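PDB 3BF7: esterase YbfF from Escherichia coli, which probably hydrolyses ester or thioester bonds, as an alpha/beta-hydrolase whose helical cap helps to form a substrate-binding crevice. Local coordinates for residues D107-A111 against I248-D254; H14-I19 against L39-H43; H23-G27 against H124-F128. The protein carries 1 engineered substitution. Residue numbers count along the deposited sequence, not the author numbering.

Contact 1 of 3, residues D107-A111 against I248-D254; sequences DKLVA and IRRYLND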
loop_
_atom_site.group_PDB
_atom_site.type_symbol
_atom_site.label_atom_id
_atom_site.label_comp_id
_atom_site.label_asym_id
_atom_site.label_seq_id
_atom_site.Cartn_x
_atom_site.Cartn_y
_atom_site.Cartn_z
ATOM N N ASP A 107 6.549 -15.352 0.602
ATOM C CA ASP A 107 6.860 -16.168 -0.563
ATOM C C ASP A 107 7.398 -15.174 -1.588
ATOM O O ASP A 107 8.603 -14.933 -1.657
ATOM C CB ASP A 107 5.598 -16.851 -1.096
ATOM C CG ASP A 107 5.897 -17.842 -2.205
ATOM O OD1 ASP A 107 7.062 -17.905 -2.649
ATOM O OD2 ASP A 107 4.966 -18.553 -2.633
ATOM N N LYS A 108 6.501 -14.587 -2.375
ATOM C CA LYS A 108 6.905 -13.591 -3.359
ATOM C C LYS A 108 6.544 -12.192 -2.861
ATOM O O LYS A 108 5.752 -12.043 -1.922
ATOM C CB LYS A 108 6.262 -13.889 -4.713
ATOM C CG LYS A 108 6.781 -15.189 -5.314
ATOM C CD LYS A 108 6.452 -15.317 -6.787
ATOM C CE LYS A 108 7.122 -16.545 -7.380
ATOM N NZ LYS A 108 6.946 -16.612 -8.854
ATOM N N LEU A 109 7.126 -11.173 -3.489
ATOM C CA LEU A 109 6.914 -9.795 -3.071
ATOM C C LEU A 109 6.783 -8.831 -4.239
ATOM O O LEU A 109 7.593 -8.853 -5.164
ATOM C CB LEU A 109 8.083 -9.358 -2.176
ATOM C CG LEU A 109 8.111 -7.946 -1.578
ATOM C CD1 LEU A 109 9.071 -7.929 -0.404
ATOM C CD2 LEU A 109 8.527 -6.916 -2.619
ATOM N N VAL A 110 5.760 -7.984 -4.180
ATOM C CA VAL A 110 5.522 -6.972 -5.202
ATOM C C VAL A 110 5.357 -5.625 -4.509
ATOM O O VAL A 110 4.533 -5.486 -3.602
ATOM C CB VAL A 110 4.237 -7.261 -6.011
ATOM C CG1 VAL A 110 4.046 -6.198 -7.085
ATOM C CG2 VAL A 110 4.317 -8.641 -6.645
ATOM N N ALA A 111 6.143 -4.642 -4.935
ATOM C CA ALA A 111 6.092 -3.297 -4.374
ATOM C C ALA A 111 5.688 -2.360 -5.504
ATOM O O ALA A 111 6.422 -2.203 -6.483
ATOM C CB ALA A 111 7.453 -2.907 -3.817
ATOM N N ILE A 248 2.494 -8.541 -12.618
ATOM C CA ILE A 248 2.389 -9.381 -11.433
ATOM C C ILE A 248 2.354 -10.860 -11.799
ATOM O O ILE A 248 3.114 -11.656 -11.253
ATOM C CB ILE A 248 1.125 -9.022 -10.606
ATOM C CG1 ILE A 248 1.313 -7.651 -9.946
ATOM C CG2 ILE A 248 0.853 -10.095 -9.553
ATOM C CD1 ILE A 248 0.075 -7.131 -9.244
ATOM N N ARG A 249 1.488 -11.234 -12.734
ATOM C CA ARG A 249 1.386 -12.634 -13.112
ATOM C C ARG A 249 2.635 -13.183 -13.793
ATOM O O ARG A 249 2.969 -14.352 -13.616
ATOM C CB ARG A 249 0.131 -12.864 -13.957
ATOM C CG ARG A 249 -1.137 -12.835 -13.102
ATOM C CD ARG A 249 -2.374 -13.221 -13.885
ATOM N NE ARG A 249 -3.564 -13.331 -13.041
ATOM C CZ ARG A 249 -3.780 -14.303 -12.157
ATOM N NH1 ARG A 249 -2.885 -15.264 -11.981
ATOM N NH2 ARG A 249 -4.911 -14.326 -11.464
ATOM N N ARG A 250 3.334 -12.355 -14.560
ATOM C CA ARG A 250 4.560 -12.815 -15.200
ATOM C C ARG A 250 5.542 -13.211 -14.092
ATOM O O ARG A 250 6.214 -14.240 -14.168
ATOM C CB ARG A 250 5.168 -11.704 -16.058
ATOM C CG ARG A 250 6.529 -12.060 -16.632
ATOM C CD ARG A 250 7.138 -10.899 -17.392
ATOM N NE ARG A 250 8.560 -11.108 -17.652
ATOM C CZ ARG A 250 9.367 -10.200 -18.191
ATOM N NH1 ARG A 250 8.895 -9.008 -18.534
ATOM N NH2 ARG A 250 10.649 -10.479 -18.381
ATOM N N TYR A 251 5.609 -12.382 -13.055
ATOM C CA TYR A 251 6.489 -12.614 -11.916
ATOM C C TYR A 251 6.045 -13.833 -11.102
ATOM O O TYR A 251 6.869 -14.676 -10.744
ATOM C CB TYR A 251 6.510 -11.352 -11.044
ATOM C CG TYR A 251 7.118 -11.504 -9.667
ATOM C CD1 TYR A 251 8.467 -11.815 -9.496
ATOM C CD2 TYR A 251 6.343 -11.299 -8.528
ATOM C CE1 TYR A 251 9.028 -11.915 -8.217
ATOM C CE2 TYR A 251 6.890 -11.395 -7.254
ATOM C CZ TYR A 251 8.228 -11.703 -7.101
ATOM O OH TYR A 251 8.747 -11.800 -5.832
ATOM N N LEU A 252 4.749 -13.937 -10.820
ATOM C CA LEU A 252 4.232 -15.064 -10.045
ATOM C C LEU A 252 4.427 -16.402 -10.756
ATOM O O LEU A 252 4.661 -17.423 -10.109
ATOM C CB LEU A 252 2.748 -14.862 -9.728
ATOM C CG LEU A 252 2.370 -13.661 -8.856
ATOM C CD1 LEU A 252 0.863 -13.670 -8.631
ATOM C CD2 LEU A 252 3.110 -13.720 -7.522
ATOM N N ASN A 253 4.320 -16.406 -12.082
ATOM C CA ASN A 253 4.508 -17.639 -12.845
ATOM C C ASN A 253 5.997 -17.997 -12.940
ATOM O O ASN A 253 6.346 -19.152 -13.186
ATOM C CB ASN A 253 3.934 -17.503 -14.266
ATOM C CG ASN A 253 2.433 -17.251 -14.284
ATOM O OD1 ASN A 253 1.689 -17.761 -13.448
ATOM N ND2 ASN A 253 1.981 -16.480 -15.265
ATOM N N ASP A 254 6.853 -16.991 -12.744
ATOM C CA ASP A 254 8.319 -17.101 -12.801
ATOM C C ASP A 254 8.863 -18.133 -13.785
ATOM O O ASP A 254 9.700 -18.955 -13.434
ATOM C CB ASP A 254 8.914 -17.349 -11.392
ATOM C CG ASP A 254 8.518 -18.698 -10.802
ATOM O OD1 ASP A 254 8.708 -19.722 -11.478
ATOM O OD2 ASP A 254 8.035 -18.743 -9.658
#

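Contact 2 of 3, residues H14-I19 against L39-H43; sequences HNNSPI and LVNDH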
loop_
_atom_site.group_PDB
_atom_site.type_symbol
_atom_site.label_atom_id
_atom_site.label_comp_id
_atom_site.label_asym_id
_atom_site.label_seq_id
_atom_site.Cartn_x
_atom_site.Cartn_y
_atom_site.Cartn_z
ATOM N N HIS A 14 -5.225 -24.056 -7.054
ATOM C CA HIS A 14 -4.042 -24.166 -7.903
ATOM C C HIS A 14 -2.755 -24.344 -7.107
ATOM O O HIS A 14 -1.658 -24.221 -7.650
ATOM C CB HIS A 14 -3.933 -22.928 -8.792
ATOM C CG HIS A 14 -5.037 -22.807 -9.792
ATOM N ND1 HIS A 14 -5.035 -23.486 -10.992
ATOM C CD2 HIS A 14 -6.196 -22.104 -9.761
ATOM C CE1 HIS A 14 -6.143 -23.205 -11.655
ATOM N NE2 HIS A 14 -6.863 -22.368 -10.929
ATOM N N ASN A 15 -2.898 -24.630 -5.818
ATOM C CA ASN A 15 -1.753 -24.841 -4.940
ATOM C C ASN A 15 -0.811 -23.634 -4.901
ATOM O O ASN A 15 0.409 -23.789 -4.859
ATOM C CB ASN A 15 -0.983 -26.090 -5.386
ATOM C CG ASN A 15 -0.115 -26.668 -4.283
ATOM O OD1 ASN A 15 0.764 -25.995 -3.751
ATOM N ND2 ASN A 15 -0.363 -27.925 -3.935
ATOM N N ASN A 16 -1.382 -22.434 -4.921
ATOM C CA ASN A 16 -0.585 -21.212 -4.864
ATOM C C ASN A 16 -0.627 -20.640 -3.455
ATOM O O ASN A 16 -1.593 -20.848 -2.720
ATOM C CB ASN A 16 -1.121 -20.145 -5.824
ATOM C CG ASN A 16 -0.996 -20.541 -7.279
ATOM O OD1 ASN A 16 0.045 -21.030 -7.715
ATOM N ND2 ASN A 16 -2.055 -20.309 -8.045
ATOM N N SER A 17 0.419 -19.913 -3.081
ATOM C CA SER A 17 0.460 -19.291 -1.769
ATOM C C SER A 17 -0.612 -18.210 -1.766
ATOM O O SER A 17 -0.923 -17.635 -2.809
ATOM C CB SER A 17 1.820 -18.633 -1.518
ATOM O OG SER A 17 2.876 -19.575 -1.566
ATOM N N PRO A 18 -1.212 -17.936 -0.601
ATOM C CA PRO A 18 -2.240 -16.896 -0.553
ATOM C C PRO A 18 -1.569 -15.549 -0.805
ATOM O O PRO A 18 -0.356 -15.418 -0.634
ATOM C CB PRO A 18 -2.787 -17.018 0.867
ATOM C CG PRO A 18 -1.589 -17.492 1.640
ATOM C CD PRO A 18 -1.007 -18.541 0.726
ATOM N N ILE A 19 -2.354 -14.561 -1.218
ATOM C CA ILE A 19 -1.831 -13.227 -1.485
ATOM C C ILE A 19 -2.443 -12.196 -0.547
ATOM O O ILE A 19 -3.663 -12.098 -0.423
ATOM C CB ILE A 19 -2.106 -12.793 -2.947
ATOM C CG1 ILE A 19 -1.328 -13.695 -3.913
ATOM C CG2 ILE A 19 -1.725 -11.324 -3.143
ATOM C CD1 ILE A 19 -1.575 -13.392 -5.380
ATOM N N LEU A 39 -6.777 -11.728 -9.023
ATOM C CA LEU A 39 -5.968 -12.739 -8.361
ATOM C C LEU A 39 -6.757 -13.795 -7.585
ATOM O O LEU A 39 -6.245 -14.883 -7.334
ATOM C CB LEU A 39 -4.946 -12.049 -7.453
ATOM C CG LEU A 39 -3.944 -11.178 -8.225
ATOM C CD1 LEU A 39 -3.183 -10.277 -7.268
ATOM C CD2 LEU A 39 -2.988 -12.068 -9.014
ATOM N N VAL A 40 -8.000 -13.489 -7.224
ATOM C CA VAL A 40 -8.825 -14.442 -6.482
ATOM C C VAL A 40 -9.262 -15.618 -7.362
ATOM O O VAL A 40 -9.795 -16.612 -6.867
ATOM C CB VAL A 40 -10.082 -13.755 -5.879
ATOM C CG1 VAL A 40 -11.066 -13.398 -6.978
ATOM C CG2 VAL A 40 -10.727 -14.662 -4.840
ATOM N N ASN A 41 -9.039 -15.507 -8.667
ATOM C CA ASN A 41 -9.402 -16.585 -9.579
ATOM C C ASN A 41 -8.589 -17.833 -9.257
ATOM O O ASN A 41 -9.072 -18.959 -9.412
ATOM C CB ASN A 41 -9.148 -16.173 -11.033
ATOM C CG ASN A 41 -10.218 -15.242 -11.572
ATOM O OD1 ASN A 41 -11.389 -15.614 -11.671
ATOM N ND2 ASN A 41 -9.821 -14.025 -11.927
ATOM N N ASP A 42 -7.359 -17.631 -8.788
ATOM C CA ASP A 42 -6.477 -18.745 -8.471
ATOM C C ASP A 42 -5.653 -18.606 -7.186
ATOM O O ASP A 42 -4.653 -19.303 -7.011
ATOM C CB ASP A 42 -5.551 -19.017 -9.661
ATOM C CG ASP A 42 -4.826 -17.774 -10.140
ATOM O OD1 ASP A 42 -5.216 -16.655 -9.743
ATOM O OD2 ASP A 42 -3.869 -17.919 -10.931
ATOM N N HIS A 43 -6.071 -17.713 -6.293
ATOM C CA HIS A 43 -5.375 -17.524 -5.017
ATOM C C HIS A 43 -6.354 -17.133 -3.928
ATOM O O HIS A 43 -7.368 -16.497 -4.202
ATOM C CB HIS A 43 -4.363 -16.369 -5.053
ATOM C CG HIS A 43 -3.303 -16.494 -6.094
ATOM N ND1 HIS A 43 -3.516 -16.167 -7.415
ATOM C CD2 HIS A 43 -2.003 -16.863 -6.001
ATOM C CE1 HIS A 43 -2.392 -16.327 -8.091
ATOM N NE2 HIS A 43 -1.459 -16.748 -7.256
HETATM O O HOH W 1 -4.428 -21.827 -5.554
HETATM O O HOH W 2 -1.995 -19.738 -10.775
#

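Contact 3 of 3, residues H23-G27 against H124-F128; sequences HGLFG and HDEIF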
loop_
_atom_site.group_PDB
_atom_site.type_symbol
_atom_site.label_atom_id
_atom_site.label_comp_id
_atom_site.label_asym_id
_atom_site.label_seq_id
_atom_site.Cartn_x
_atom_site.Cartn_y
_atom_site.Cartn_z
ATOM N N HIS A 23 -2.517 -1.638 1.103
ATOM C CA HIS A 23 -2.675 -0.298 0.539
ATOM C C HIS A 23 -1.682 0.741 1.070
ATOM O O HIS A 23 -0.908 0.471 1.991
ATOM C CB HIS A 23 -4.100 0.188 0.808
ATOM C CG HIS A 23 -4.375 0.449 2.255
ATOM N ND1 HIS A 23 -3.938 1.584 2.901
ATOM C CD2 HIS A 23 -4.984 -0.308 3.200
ATOM C CE1 HIS A 23 -4.263 1.515 4.180
ATOM N NE2 HIS A 23 -4.898 0.376 4.388
ATOM N N GLY A 24 -1.745 1.941 0.494
ATOM C CA GLY A 24 -0.856 3.027 0.877
ATOM C C GLY A 24 -1.477 4.074 1.784
ATOM O O GLY A 24 -2.618 3.933 2.233
ATOM N N LEU A 25 -0.720 5.135 2.052
ATOM C CA LEU A 25 -1.175 6.207 2.928
ATOM C C LEU A 25 -2.525 6.786 2.508
ATOM O O LEU A 25 -2.758 7.075 1.330
ATOM C CB LEU A 25 -0.125 7.323 2.982
ATOM C CG LEU A 25 -0.417 8.479 3.947
ATOM C CD1 LEU A 25 -0.469 7.982 5.389
ATOM C CD2 LEU A 25 0.659 9.540 3.790
ATOM N N PHE A 26 -3.401 6.948 3.499
ATOM C CA PHE A 26 -4.757 7.472 3.331
ATOM C C PHE A 26 -5.674 6.505 2.589
ATOM O O PHE A 26 -6.809 6.849 2.264
ATOM C CB PHE A 26 -4.753 8.834 2.618
ATOM C CG PHE A 26 -4.088 9.938 3.402
ATOM C CD1 PHE A 26 -4.509 10.255 4.693
ATOM C CD2 PHE A 26 -3.049 10.672 2.839
ATOM C CE1 PHE A 26 -3.899 11.288 5.409
ATOM C CE2 PHE A 26 -2.437 11.704 3.548
ATOM C CZ PHE A 26 -2.863 12.012 4.831
ATOM N N GLY A 27 -5.188 5.294 2.337
ATOM C CA GLY A 27 -6.002 4.304 1.654
ATOM C C GLY A 27 -6.746 3.394 2.615
ATOM O O GLY A 27 -6.804 3.645 3.824
ATOM N N HIS A 124 2.402 15.788 1.274
ATOM C CA HIS A 124 0.971 15.734 1.538
ATOM C C HIS A 124 0.388 16.896 2.319
ATOM O O HIS A 124 -0.726 16.790 2.820
ATOM C CB HIS A 124 0.628 14.436 2.282
ATOM C CG HIS A 124 0.957 13.195 1.517
ATOM N ND1 HIS A 124 2.239 12.701 1.407
ATOM C CD2 HIS A 124 0.169 12.359 0.798
ATOM C CE1 HIS A 124 2.227 11.616 0.655
ATOM N NE2 HIS A 124 0.983 11.387 0.272
ATOM N N ASP A 125 1.101 18.009 2.418
ATOM C CA ASP A 125 0.569 19.117 3.197
ATOM C C ASP A 125 -0.770 19.646 2.707
ATOM O O ASP A 125 -1.645 19.955 3.515
ATOM C CB ASP A 125 1.575 20.261 3.269
ATOM C CG ASP A 125 2.741 19.957 4.191
ATOM O OD1 ASP A 125 2.749 18.884 4.842
ATOM O OD2 ASP A 125 3.653 20.808 4.268
ATOM N N GLU A 126 -0.939 19.756 1.395
ATOM C CA GLU A 126 -2.195 20.252 0.851
ATOM C C GLU A 126 -3.315 19.237 1.062
ATOM O O GLU A 126 -4.469 19.610 1.274
ATOM C CB GLU A 126 -2.013 20.595 -0.625
ATOM C CG GLU A 126 -0.964 21.679 -0.818
ATOM C CD GLU A 126 -0.581 21.889 -2.260
ATOM O OE1 GLU A 126 -1.297 22.630 -2.962
ATOM O OE2 GLU A 126 0.435 21.305 -2.689
ATOM N N ILE A 127 -2.969 17.953 1.011
ATOM C CA ILE A 127 -3.949 16.899 1.252
ATOM C C ILE A 127 -4.398 16.982 2.721
ATOM O O ILE A 127 -5.593 16.911 3.012
ATOM C CB ILE A 127 -3.351 15.508 0.914
ATOM C CG1 ILE A 127 -3.327 15.326 -0.609
ATOM C CG2 ILE A 127 -4.157 14.401 1.583
ATOM C CD1 ILE A 127 -2.576 14.098 -1.073
ATOM N N PHE A 128 -3.453 17.153 3.642
ATOM C CA PHE A 128 -3.807 17.287 5.055
ATOM C C PHE A 128 -4.681 18.528 5.253
ATOM O O PHE A 128 -5.632 18.505 6.032
ATOM C CB PHE A 128 -2.549 17.407 5.923
ATOM C CG PHE A 128 -1.976 16.085 6.370
ATOM C CD1 PHE A 128 -2.629 15.311 7.329
ATOM C CD2 PHE A 128 -0.761 15.635 5.864
ATOM C CE1 PHE A 128 -2.074 14.109 7.779
ATOM C CE2 PHE A 128 -0.199 14.436 6.305
ATOM C CZ PHE A 128 -0.857 13.673 7.267
#

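Contact 1 of 3, residues D107-A111 against I248-D254
Polar contacts dominate where strand 106-112 meets the C-terminal helix 241-253, and the busiest atom is K108 NZ. The extended K108 side chain reaches the last turn of the helix, where K108 NZ donates to Y251 O and to L252 O, both at 2.7 Å, and forms a short salt bridge with D254 OD2 at 2.5 Å. D254 has just left the helix with positive phi. The strand backbone donates too: L109 N bonds Y251 OH at 2.9 Å, almost linearly, while the same hydroxyl also bonds P197 O, next to the neighbouring strand. The apolar part of the contact fills in around the tyrosine. K108 CD lies over one ring face, 4.2 Å from the Y251 centroid, as a CH-pi contact, and V110 CG2 approaches Y251 CE2 at 3.8 Å. Further along, V110 CG1 sits 4.2 Å from I248 CG1. The axes of the two short segments are nearly antiparallel (160°) and 9.7 Å apart, a helix laid along one face of the central sheet. One lysine thus brings charge and donors to the helix C terminus, where carbonyls run out of backbone partners and a carboxylate lies alongside.

Contact 2 of 3, residues H14-I19 against L39-H43
Two irregular pieces of chain lie side by side here, closest at H14 and D42, whose CA atoms are 6.0 Å apart. Segment 14-19 turns at N15, which has left-handed backbone angles, then extends into strand 19-22 at I19; segment 39-43 leaves helix 33-39 at L39 and becomes extended at H43. The backbones are joined by water 1, which accepts from H14 N at 2.8 Å and N16 N at 3.2 Å and donates to D42 O at 2.9 Å. That carbonyl also takes a direct, nearly linear hydrogen bond from N16 ND2 at 3.0 Å. Water 2 adds a second route, accepting from N16 ND2 at 2.8 Å and donating to D42 OD2 at 2.6 Å, while D42 OD1 forms a salt bridge with R249 of the C-terminal helix. The buried H43 ring is sandwiched: N16 ND2 lies over one face, and I19 CD1 over the opposite face, 3.6 Å from the centroid, in a CH-pi contact. H43 ND1 donates to L39 O at 3.0 Å, fixing the ring's orientation. Deeper in, I19 CD1 meets L39 CD1 at 4.0 Å. Strand 19-22, helix 33-39 and strand 45-48 make a beta-alpha-beta crossover between adjacent parallel strands of the alpha/beta-hydrolase sheet, and this contact packs the entry to its first strand against the turn leading into its second.

Contact 3 of 3, residues H23-G27 against H124-F128
H23 opens the loop that follows strand 19-22, and H23 ND1 donates to G24 O at 2.8 Å; it does not reach the helix. G24 starts a type II beta turn, closed by G27 N bonding G24 O at 2.9 Å, and the turn pushes its two central residues out towards helix 125-136. L25 sets CD2 over the face of the H124 ring, 4.0 Å from the centroid, a CH-pi contact; H124 ND1 is hydrogen-bonded to Y182 OH. F26, with positive phi, reaches furthest. Its edge points at the face of F128 (centroids 5.2 Å apart, planes at 74°), with F26 CE2 3.8 Å from both H124 CD2 and I127 CG2. F26, H124 and F128 form an aromatic cluster, which F173 and L162 extend around F26, with no hydrogen bond between the segments. The HG sequence after this strand is a familiar alpha/beta-hydrolase feature, where the loop commonly lines the oxyanion hole, so the contact probably joins the edge of the active site to the helical cap.

Overall arrangement
Following the chain from the N terminus, contact 2 closes first, bringing H14-I19 against L39-H43 around the first parallel crossover. The H23-G27 loop leaves from inside that closed stretch and finds its partner only at H124-F128, so contact 3 crosses contact 2. Contact 1 opens at strand 106-112, before contact 3 has closed, and shuts at the C-terminal helix; these two cross as well, whereas contacts 2 and 1 follow in series. Contacts 1 and 2 are neighbours, centres 12 Å apart, linked by the R249-D42 salt bridge and by S17 with D107. Both lie where strands 19-22 and 106-112 begin, while contact 3, across the chain's centre, joins the loop after strand 19-22 to the cap.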